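Local coordinates for DMSP lyase (Ruegeria pomeroyi, PDB 5CU1), which is a lyase of the cupin superfamily that holds an iron(III) ion within its cupin beta-barrel, at residues Glu159-Arg164 with Ser176-Ala181; Ala24-Leu29 with Met190-Trp195; Ala37-Leu42 with Glu144-Ile149. All coordinates share one frame; numbering follows the deposited sequence.

Interaction 1 (Glu159-Arg164 with Ser176-Ala181); sequences EGHPPR and SGHPHA. With FE (Fe (III) ion), chain B.
Two hydrogen bonds carry the contact between E159 and the H178-P179 segment, and both use the backbone of E159. The H178 NE2-H group donates to E159 O at 3.1 Å, nearly straight (161° at the hydrogen); the oxygen lies close to the imidazole plane and receives the bond on a lone pair. The second runs the other way, E159 N donating to P179 O at 3.2 Å along a more bent path.

Van der Waals packing adds to these bonds. CG of E159 is anti to its backbone N (chi1 163°), and the extended chain passes obliquely across the proline ring, where the carboxylate oxygen OE2 of E159 rests 3.5 Å from the ring carbon CG of P179. The H161 ring sits near that of H178, with centroids 5.9 Å apart and planes inclined at 42°, an oblique pairing.

The metal is reached one residue further on. H180 ND1 donates to H178 O at 2.8 Å, which fixes the rotation of the imidazole and presents H180 NE2 to the iron at 2.2 Å, so the segment that holds E159 also carries the carbonyl that orients a metal ligand. H141 and E145 complete the protein ligands.

In the fold, the contact ties the loop between strands 154-158 and 164-166 to the start of strand 180-183, which lies between strands 154-158 and 135-140; P179 rests on F138 and Q140 of the latter.

Interaction 2 (Ala24-Leu29 with Met190-Trp195); sequences AEFQAL and MALVLW
F26 meets L192 edge-on. The ring projects from helix 17-32 toward the sheet and presents its CE1 edge to the leucine, whose CD2 lies in the ring plane, 3.4 Å from F26 CE1. The other branch is engaged too: L192 CD1 stands 3.8 Å from the same F26 CE1, so the leucine fork closes on one corner of the ring. The two side chains cross at about a right angle, with neither extending the line of the other.

L194 approaches the ring differently. Its side chain comes from the direction opposite to that of F26, and its CD2 methyl sits obliquely by the far end of the ring, 3.7 Å from F26 CZ. The first torsion of F26 makes this reach possible: CG lies anti to the backbone N (chi1 178°), which carries the ring clear of the helix backbone. One turn along the helix, L29 adds a looser touch, its CD2 being 4.4 Å from CD2 of L192.

F26 and L29 are three residues apart and thus share one helical face, as L192 and L194, two apart, share one strand face. The axes of the two short segments pass at 12.0 Å, inclined at 74°, and the gap is filled by side chains reaching in from both. All four residues are buried, and the contact is purely hydrophobic.

The intervening V193 and the following W195 point to the other side of the strand, where W195 NE1 forms a hydrogen bond with OE2 of the iron ligand E145. This division of one strand, with a helix packed on its outer surface and the metal site on its inner surface, fits the cupin barrel, here elaborated by an N-terminal helix.

Interaction 3 (Ala37-Leu42 with Glu144-Ile149); sequences AGFVAL and EEIYFI. With FE (Fe (III) ion), chain B.
The ring of F39 takes the CG2 methyl of I146 squarely over one face. The methyl lies 3.7 Å from the ring centroid and only 10° off the normal, a well-formed CH-pi contact. At the ring's edge, near its plane, the E144 carbonyl approaches, with O 3.5 Å from F39 CZ. F39 CE1 also reaches the peptide joining E145 to I146, 3.6 Å from I146 N. The phenyl group therefore lies against both backbone and side chain of the strand.

With chi1 at 177°, the F39 ring is swung out to the side away from the amide N and reaches the strand, while the I146 side chain slides past it in the opposite direction. R196 engages F39 twice, through a cation-pi interaction with the ring and a hydrogen bond from NH1 to F39 O. The same arginine forms a salt bridge with E144 OE1.

E145 points its side chain to the other side of the strand. Its extended chain places both carboxylate oxygens on the iron, a bidentate grip in which OE2 of E145 lies 2.4 Å from the metal. A second-shell donor steadies that carboxylate, H174 ND1 forming a hydrogen bond with OE1. The Y147 ring also turns an edge toward the site, with E145 OE1 and the iron near its plane and CE1 of Y147 3.9 Å from the metal.

Strand 144-150 runs between antiparallel neighbours 189-196 and 171-174, and F39 spans all three by touching L194 and F173 as well as I146. Helix 34-39 thus seats its phenylalanine on the outer face of the sheet whose inner face carries the metal ligand; L42, beyond it, packs against F26 of helix 17-32.

Overall arrangement
Interactions 2 and 3 are buried and share a sheet: their strands, 189-196 and 144-150, are antiparallel neighbours, and their centres lie about 8 Å apart. Each seats a phenylalanine from one of two successive helices on the outer face of that sheet, one meeting leucine methyls at its edge, the other an isoleucine methyl over its face. Interaction 1 lies at the loop end of the other sheet, partly exposed and about 16 Å from the chain's centre; it relies on hydrogen bonds to and from the E159 backbone, one of them from an imidazole. The iron joins the two sheets, since H180 of interaction 1 and E145 of interaction 3 both bind it, while interaction 2 contributes W195 to the second shell.

Interaction 1 (Glu159-Arg164 with Ser176-Ala181)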
loop_
_atom_site.group_PDB
_atom_site.type_symbol
_atom_site.label_atom_id
_atom_site.label_comp_id
_atom_site.label_asym_id
_atom_site.label_seq_id
_atom_site.Cartn_x
_atom_site.Cartn_y
_atom_site.Cartn_z
ATOM N N GLU A 159 -5.504 -8.236 -15.169
ATOM C CA GLU A 159 -6.327 -8.630 -16.284
ATOM C C GLU A 159 -5.808 -8.284 -17.708
ATOM O O GLU A 159 -5.711 -7.218 -18.094
ATOM C CB GLU A 159 -7.811 -8.210 -16.066
ATOM C CG GLU A 159 -8.760 -8.182 -17.255
ATOM C CD GLU A 159 -10.264 -7.869 -16.890
ATOM O OE1 GLU A 159 -10.776 -7.071 -17.639
ATOM O OE2 GLU A 159 -10.861 -8.368 -15.878
ATOM N N GLY A 160 -5.493 -9.316 -18.408
ATOM C CA GLY A 160 -5.023 -9.249 -19.741
ATOM C C GLY A 160 -3.571 -9.060 -19.941
ATOM O O GLY A 160 -3.331 -8.689 -20.963
ATOM N N HIS A 161 -2.695 -9.242 -18.995
ATOM C CA HIS A 161 -1.326 -9.100 -19.139
ATOM C C HIS A 161 -0.757 -10.268 -18.486
ATOM O O HIS A 161 -1.316 -10.773 -17.750
ATOM C CB HIS A 161 -0.861 -7.821 -18.599
ATOM C CG HIS A 161 -1.318 -6.643 -19.386
ATOM N ND1 HIS A 161 -2.449 -5.957 -19.128
ATOM C CD2 HIS A 161 -0.813 -6.071 -20.466
ATOM C CE1 HIS A 161 -2.676 -5.100 -20.054
ATOM N NE2 HIS A 161 -1.662 -5.099 -20.840
ATOM N N PRO A 162 0.427 -10.788 -18.985
ATOM C CA PRO A 162 1.176 -11.718 -18.149
ATOM C C PRO A 162 1.672 -11.172 -16.868
ATOM O O PRO A 162 2.048 -10.127 -16.667
ATOM C CB PRO A 162 2.383 -11.811 -18.886
ATOM C CG PRO A 162 1.989 -11.796 -20.142
ATOM C CD PRO A 162 1.346 -10.618 -20.192
ATOM N N PRO A 163 1.471 -12.122 -15.882
ATOM C CA PRO A 163 2.047 -11.846 -14.591
ATOM C C PRO A 163 3.515 -11.555 -14.452
ATOM O O PRO A 163 4.288 -11.983 -15.289
ATOM C CB PRO A 163 1.807 -13.097 -13.867
ATOM C CG PRO A 163 0.620 -13.503 -14.350
ATOM C CD PRO A 163 0.871 -13.514 -15.699
ATOM N N ARG A 164 3.799 -10.761 -13.425
ATOM C CA ARG A 164 5.037 -10.237 -13.019
ATOM C C ARG A 164 5.266 -10.563 -11.569
ATOM O O ARG A 164 4.587 -10.283 -10.854
ATOM C CB ARG A 164 5.237 -8.739 -13.390
ATOM C CG ARG A 164 4.692 -8.209 -14.619
ATOM C CD ARG A 164 5.047 -6.841 -14.885
ATOM N NE ARG A 164 6.248 -6.410 -14.373
ATOM C CZ ARG A 164 6.511 -5.248 -14.012
ATOM N NH1 ARG A 164 5.742 -4.333 -14.088
ATOM N NH2 ARG A 164 7.524 -5.095 -13.566
ATOM N N SER A 176 -6.865 3.098 -14.828
ATOM C CA SER A 176 -8.091 3.274 -14.165
ATOM C C SER A 176 -9.021 2.180 -14.348
ATOM O O SER A 176 -9.152 1.794 -15.414
ATOM C CB SER A 176 -8.777 4.380 -14.740
ATOM O OG SER A 176 -8.454 5.420 -14.072
ATOM N N GLY A 177 -9.637 1.675 -13.294
ATOM C CA GLY A 177 -10.539 0.605 -13.306
ATOM C C GLY A 177 -10.053 -0.759 -13.656
ATOM O O GLY A 177 -10.752 -1.587 -13.762
ATOM N N HIS A 178 -8.807 -0.907 -13.793
ATOM C CA HIS A 178 -8.183 -2.059 -14.321
ATOM C C HIS A 178 -8.012 -3.059 -13.248
ATOM O O HIS A 178 -7.510 -2.790 -12.288
ATOM C CB HIS A 178 -6.943 -1.681 -15.001
ATOM C CG HIS A 178 -6.537 -2.594 -16.042
ATOM N ND1 HIS A 178 -6.455 -2.196 -17.343
ATOM C CD2 HIS A 178 -6.188 -3.881 -16.020
ATOM C CE1 HIS A 178 -5.996 -3.199 -18.044
ATOM N NE2 HIS A 178 -5.880 -4.227 -17.279
ATOM N N PRO A 179 -8.708 -4.223 -13.489
ATOM C CA PRO A 179 -8.545 -5.261 -12.460
ATOM C C PRO A 179 -7.105 -5.807 -12.107
ATOM O O PRO A 179 -6.458 -6.101 -12.934
ATOM C CB PRO A 179 -9.430 -6.341 -12.922
ATOM C CG PRO A 179 -10.462 -5.714 -13.579
ATOM C CD PRO A 179 -9.798 -4.773 -14.411
ATOM N N HIS A 180 -6.693 -5.739 -10.892
ATOM C CA HIS A 180 -5.391 -6.275 -10.515
ATOM C C HIS A 180 -5.456 -7.135 -9.234
ATOM O O HIS A 180 -6.338 -6.948 -8.385
ATOM C CB HIS A 180 -4.390 -5.129 -10.340
ATOM C CG HIS A 180 -4.910 -3.980 -9.536
ATOM N ND1 HIS A 180 -5.854 -3.096 -10.020
ATOM C CD2 HIS A 180 -4.603 -3.552 -8.285
ATOM C CE1 HIS A 180 -6.102 -2.173 -9.107
ATOM N NE2 HIS A 180 -5.362 -2.431 -8.041
ATOM N N ALA A 181 -4.524 -8.082 -9.107
ATOM C CA ALA A 181 -4.506 -9.004 -7.961
ATOM C C ALA A 181 -3.090 -9.249 -7.506
ATOM O O ALA A 181 -2.140 -9.033 -8.268
ATOM C CB ALA A 181 -5.171 -10.330 -8.308
HETATM FE FE FE B . -5.049 -1.075 -6.308
#

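Interaction 2 (Ala24-Leu29 with Met190-Trp195)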
loop_
_atom_site.group_PDB
_atom_site.type_symbol
_atom_site.label_atom_id
_atom_site.label_comp_id
_atom_site.label_asym_id
_atom_site.label_seq_id
_atom_site.Cartn_x
_atom_site.Cartn_y
_atom_site.Cartn_z
ATOM N N ALA A 24 9.139 12.279 5.428
ATOM C CA ALA A 24 10.460 12.449 5.142
ATOM C C ALA A 24 11.238 11.335 4.536
ATOM O O ALA A 24 11.987 11.608 3.709
ATOM C CB ALA A 24 11.147 13.076 6.283
ATOM N N GLU A 25 10.894 10.107 4.873
ATOM C CA GLU A 25 11.356 9.019 4.129
ATOM C C GLU A 25 10.656 8.797 2.775
ATOM O O GLU A 25 11.303 8.484 1.919
ATOM C CB GLU A 25 11.463 7.761 4.897
ATOM C CG GLU A 25 12.406 7.636 5.976
ATOM C CD GLU A 25 13.803 7.707 5.635
ATOM O OE1 GLU A 25 14.254 7.666 4.620
ATOM O OE2 GLU A 25 14.471 7.956 6.488
ATOM N N PHE A 26 9.367 9.095 2.705
ATOM C CA PHE A 26 8.593 9.188 1.528
ATOM C C PHE A 26 9.080 10.192 0.460
ATOM O O PHE A 26 9.248 9.785 -0.584
ATOM C CB PHE A 26 7.076 9.089 1.753
ATOM C CG PHE A 26 6.311 9.244 0.541
ATOM C CD1 PHE A 26 6.299 8.311 -0.360
ATOM C CD2 PHE A 26 5.708 10.426 0.236
ATOM C CE1 PHE A 26 5.746 8.502 -1.548
ATOM C CE2 PHE A 26 5.111 10.594 -0.971
ATOM C CZ PHE A 26 5.111 9.612 -1.847
ATOM N N GLN A 27 9.271 11.428 0.873
ATOM C CA GLN A 27 9.662 12.586 0.125
ATOM C C GLN A 27 10.991 12.417 -0.576
ATOM O O GLN A 27 11.166 12.797 -1.674
ATOM C CB GLN A 27 9.593 13.811 1.039
ATOM C CG GLN A 27 8.237 14.304 1.226
ATOM C CD GLN A 27 8.092 15.287 2.278
ATOM O OE1 GLN A 27 8.742 15.212 3.191
ATOM N NE2 GLN A 27 7.218 16.245 2.113
ATOM N N ALA A 28 11.916 11.834 0.156
ATOM C CA ALA A 28 13.213 11.443 -0.320
ATOM C C ALA A 28 13.239 10.344 -1.163
ATOM O O ALA A 28 13.914 10.408 -1.952
ATOM C CB ALA A 28 14.198 11.269 0.785
ATOM N N LEU A 29 12.393 9.382 -1.167
ATOM C CA LEU A 29 12.398 8.300 -2.163
ATOM C C LEU A 29 11.740 8.524 -3.377
ATOM O O LEU A 29 12.064 8.017 -4.284
ATOM C CB LEU A 29 11.687 7.145 -1.500
ATOM C CG LEU A 29 11.273 5.953 -2.245
ATOM C CD1 LEU A 29 12.439 5.162 -2.487
ATOM C CD2 LEU A 29 10.323 5.299 -1.518
ATOM N N MET A 190 6.123 -5.727 1.234
ATOM C CA MET A 190 5.561 -4.422 1.548
ATOM C C MET A 190 5.719 -3.545 0.320
ATOM O O MET A 190 6.740 -3.627 -0.374
ATOM C CB MET A 190 6.266 -3.795 2.743
ATOM C CG MET A 190 5.864 -2.367 2.993
ATOM S SD MET A 190 6.910 -1.539 4.185
ATOM C CE MET A 190 6.953 -2.761 5.486
ATOM N N ALA A 191 4.717 -2.717 0.037
ATOM C CA ALA A 191 4.802 -1.779 -1.084
ATOM C C ALA A 191 4.321 -0.407 -0.699
ATOM O O ALA A 191 3.472 -0.252 0.171
ATOM C CB ALA A 191 3.993 -2.284 -2.290
ATOM N N LEU A 192 4.884 0.587 -1.360
ATOM C CA LEU A 192 4.315 1.913 -1.409
ATOM C C LEU A 192 3.345 1.924 -2.567
ATOM O O LEU A 192 3.673 1.421 -3.644
ATOM C CB LEU A 192 5.395 2.970 -1.608
ATOM C CG LEU A 192 4.909 4.375 -1.968
ATOM C CD1 LEU A 192 4.257 5.045 -0.756
ATOM C CD2 LEU A 192 6.050 5.229 -2.538
ATOM N N VAL A 193 2.149 2.466 -2.331
ATOM C CA VAL A 193 1.117 2.598 -3.346
ATOM C C VAL A 193 0.698 4.058 -3.493
ATOM O O VAL A 193 0.240 4.648 -2.530
ATOM C CB VAL A 193 -0.114 1.769 -2.993
ATOM C CG1 VAL A 193 -1.084 1.715 -4.183
ATOM C CG2 VAL A 193 0.304 0.390 -2.554
ATOM N N LEU A 194 0.868 4.629 -4.689
ATOM C CA LEU A 194 0.460 6.006 -4.978
ATOM C C LEU A 194 -0.794 6.052 -5.827
ATOM O O LEU A 194 -0.950 5.247 -6.731
ATOM C CB LEU A 194 1.577 6.768 -5.697
ATOM C CG LEU A 194 2.887 6.867 -4.914
ATOM C CD1 LEU A 194 3.903 7.692 -5.659
ATOM C CD2 LEU A 194 2.646 7.447 -3.526
ATOM N N TRP A 195 -1.689 6.988 -5.506
ATOM C CA TRP A 195 -2.917 7.239 -6.264
ATOM C C TRP A 195 -2.923 8.645 -6.840
ATOM O O TRP A 195 -2.406 9.590 -6.235
ATOM C CB TRP A 195 -4.166 7.083 -5.395
ATOM C CG TRP A 195 -4.589 5.699 -5.167
ATOM C CD1 TRP A 195 -3.828 4.593 -5.281
ATOM C CD2 TRP A 195 -5.894 5.257 -4.776
ATOM N NE1 TRP A 195 -4.567 3.478 -4.983
ATOM C CE2 TRP A 195 -5.842 3.863 -4.674
ATOM C CE3 TRP A 195 -7.095 5.910 -4.501
ATOM C CZ2 TRP A 195 -6.955 3.103 -4.325
ATOM C CZ3 TRP A 195 -8.192 5.159 -4.147
ATOM C CH2 TRP A 195 -8.117 3.768 -4.065
#

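Interaction 3 (Ala37-Leu42 with Glu144-Ile149)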
loop_
_atom_site.group_PDB
_atom_site.type_symbol
_atom_site.label_atom_id
_atom_site.label_comp_id
_atom_site.label_asym_id
_atom_site.label_seq_id
_atom_site.Cartn_x
_atom_site.Cartn_y
_atom_site.Cartn_z
ATOM N N ALA A 37 8.379 9.806 -9.062
ATOM C CA ALA A 37 8.517 11.164 -9.468
ATOM C C ALA A 37 7.938 11.456 -10.808
ATOM O O ALA A 37 7.376 12.392 -10.949
ATOM C CB ALA A 37 9.965 11.628 -9.344
ATOM N N GLY A 38 8.030 10.546 -11.737
ATOM C CA GLY A 38 7.213 10.499 -12.891
ATOM C C GLY A 38 5.740 10.357 -12.836
ATOM O O GLY A 38 5.125 10.802 -13.651
ATOM N N PHE A 39 5.219 9.722 -11.830
ATOM C CA PHE A 39 3.793 9.551 -11.606
ATOM C C PHE A 39 3.029 10.705 -11.105
ATOM O O PHE A 39 2.131 10.942 -11.461
ATOM C CB PHE A 39 3.566 8.287 -10.774
ATOM C CG PHE A 39 2.175 7.961 -10.371
ATOM C CD1 PHE A 39 1.444 7.075 -11.079
ATOM C CD2 PHE A 39 1.698 8.440 -9.262
ATOM C CE1 PHE A 39 0.229 6.677 -10.668
ATOM C CE2 PHE A 39 0.469 8.118 -8.860
ATOM C CZ PHE A 39 -0.234 7.197 -9.558
ATOM N N VAL A 40 3.627 11.411 -10.275
ATOM C CA VAL A 40 3.145 12.469 -9.477
ATOM C C VAL A 40 4.310 13.364 -8.883
ATOM O O VAL A 40 5.226 12.980 -8.463
ATOM C CB VAL A 40 2.038 11.998 -8.496
ATOM C CG1 VAL A 40 2.444 11.214 -7.309
ATOM C CG2 VAL A 40 1.133 13.089 -8.234
ATOM N N ALA A 41 4.123 14.602 -8.932
ATOM C CA ALA A 41 4.824 15.579 -8.211
ATOM C C ALA A 41 4.373 15.740 -6.871
ATOM O O ALA A 41 3.252 15.772 -6.604
ATOM C CB ALA A 41 4.822 16.903 -8.926
ATOM N N LEU A 42 5.340 15.838 -6.036
ATOM C CA LEU A 42 5.207 16.009 -4.621
ATOM C C LEU A 42 4.975 17.435 -4.427
ATOM O O LEU A 42 5.638 18.255 -5.034
ATOM C CB LEU A 42 6.389 15.545 -3.870
ATOM C CG LEU A 42 6.147 14.339 -3.047
ATOM C CD1 LEU A 42 5.335 13.296 -3.772
ATOM C CD2 LEU A 42 7.294 13.772 -2.311
ATOM N N GLU A 144 -5.860 5.963 -10.881
ATOM C CA GLU A 144 -4.617 5.500 -11.303
ATOM C C GLU A 144 -3.631 5.248 -10.227
ATOM O O GLU A 144 -3.543 5.941 -9.329
ATOM C CB GLU A 144 -4.062 6.371 -12.351
ATOM C CG GLU A 144 -4.932 6.635 -13.507
ATOM C CD GLU A 144 -4.275 7.378 -14.659
ATOM O OE1 GLU A 144 -3.859 8.395 -14.568
ATOM O OE2 GLU A 144 -4.247 6.945 -15.720
ATOM N N GLU A 145 -2.960 4.180 -10.432
ATOM C CA GLU A 145 -2.100 3.560 -9.496
ATOM C C GLU A 145 -0.687 3.111 -9.848
ATOM O O GLU A 145 -0.488 2.633 -10.728
ATOM C CB GLU A 145 -2.874 2.527 -8.674
ATOM C CG GLU A 145 -2.199 1.627 -7.791
ATOM C CD GLU A 145 -3.044 0.571 -7.228
ATOM O OE1 GLU A 145 -3.376 -0.319 -7.768
ATOM O OE2 GLU A 145 -3.451 0.688 -6.219
ATOM N N ILE A 146 0.230 3.420 -9.023
ATOM C CA ILE A 146 1.504 2.768 -8.878
ATOM C C ILE A 146 1.836 1.917 -7.635
ATOM O O ILE A 146 1.762 2.357 -6.651
ATOM C CB ILE A 146 2.635 3.712 -9.373
ATOM C CG1 ILE A 146 3.774 2.953 -10.049
ATOM C CG2 ILE A 146 2.962 4.881 -8.434
ATOM C CD1 ILE A 146 4.926 3.848 -10.499
ATOM N N TYR A 147 2.175 0.686 -7.799
ATOM C CA TYR A 147 2.833 -0.197 -6.859
ATOM C C TYR A 147 4.394 -0.314 -6.982
ATOM O O TYR A 147 4.923 -0.863 -7.799
ATOM C CB TYR A 147 2.059 -1.554 -6.809
ATOM C CG TYR A 147 0.911 -1.915 -5.896
ATOM C CD1 TYR A 147 -0.354 -1.594 -6.151
ATOM C CD2 TYR A 147 1.102 -2.746 -4.874
ATOM C CE1 TYR A 147 -1.385 -2.057 -5.416
ATOM C CE2 TYR A 147 0.127 -3.163 -4.106
ATOM C CZ TYR A 147 -1.125 -2.831 -4.341
ATOM O OH TYR A 147 -1.981 -3.361 -3.542
ATOM N N PHE A 148 5.039 0.290 -6.102
ATOM C CA PHE A 148 6.435 0.230 -5.787
ATOM C C PHE A 148 6.744 -0.652 -4.617
ATOM O O PHE A 148 6.477 -0.350 -3.632
ATOM C CB PHE A 148 7.092 1.653 -5.802
ATOM C CG PHE A 148 8.556 1.686 -5.730
ATOM C CD1 PHE A 148 9.357 2.055 -6.797
ATOM C CD2 PHE A 148 9.140 1.424 -4.600
ATOM C CE1 PHE A 148 10.624 2.104 -6.719
ATOM C CE2 PHE A 148 10.481 1.446 -4.533
ATOM C CZ PHE A 148 11.192 1.764 -5.626
ATOM N N ILE A 149 7.398 -1.670 -4.846
ATOM C CA ILE A 149 7.779 -2.653 -3.913
ATOM C C ILE A 149 9.042 -2.256 -3.023
ATOM O O ILE A 149 10.087 -2.035 -3.483
ATOM C CB ILE A 149 7.883 -4.064 -4.546
ATOM C CG1 ILE A 149 6.630 -4.780 -4.622
ATOM C CG2 ILE A 149 8.678 -4.962 -3.834
ATOM C CD1 ILE A 149 5.621 -4.390 -5.548
HETATM FE FE FE B . -5.049 -1.075 -6.308
#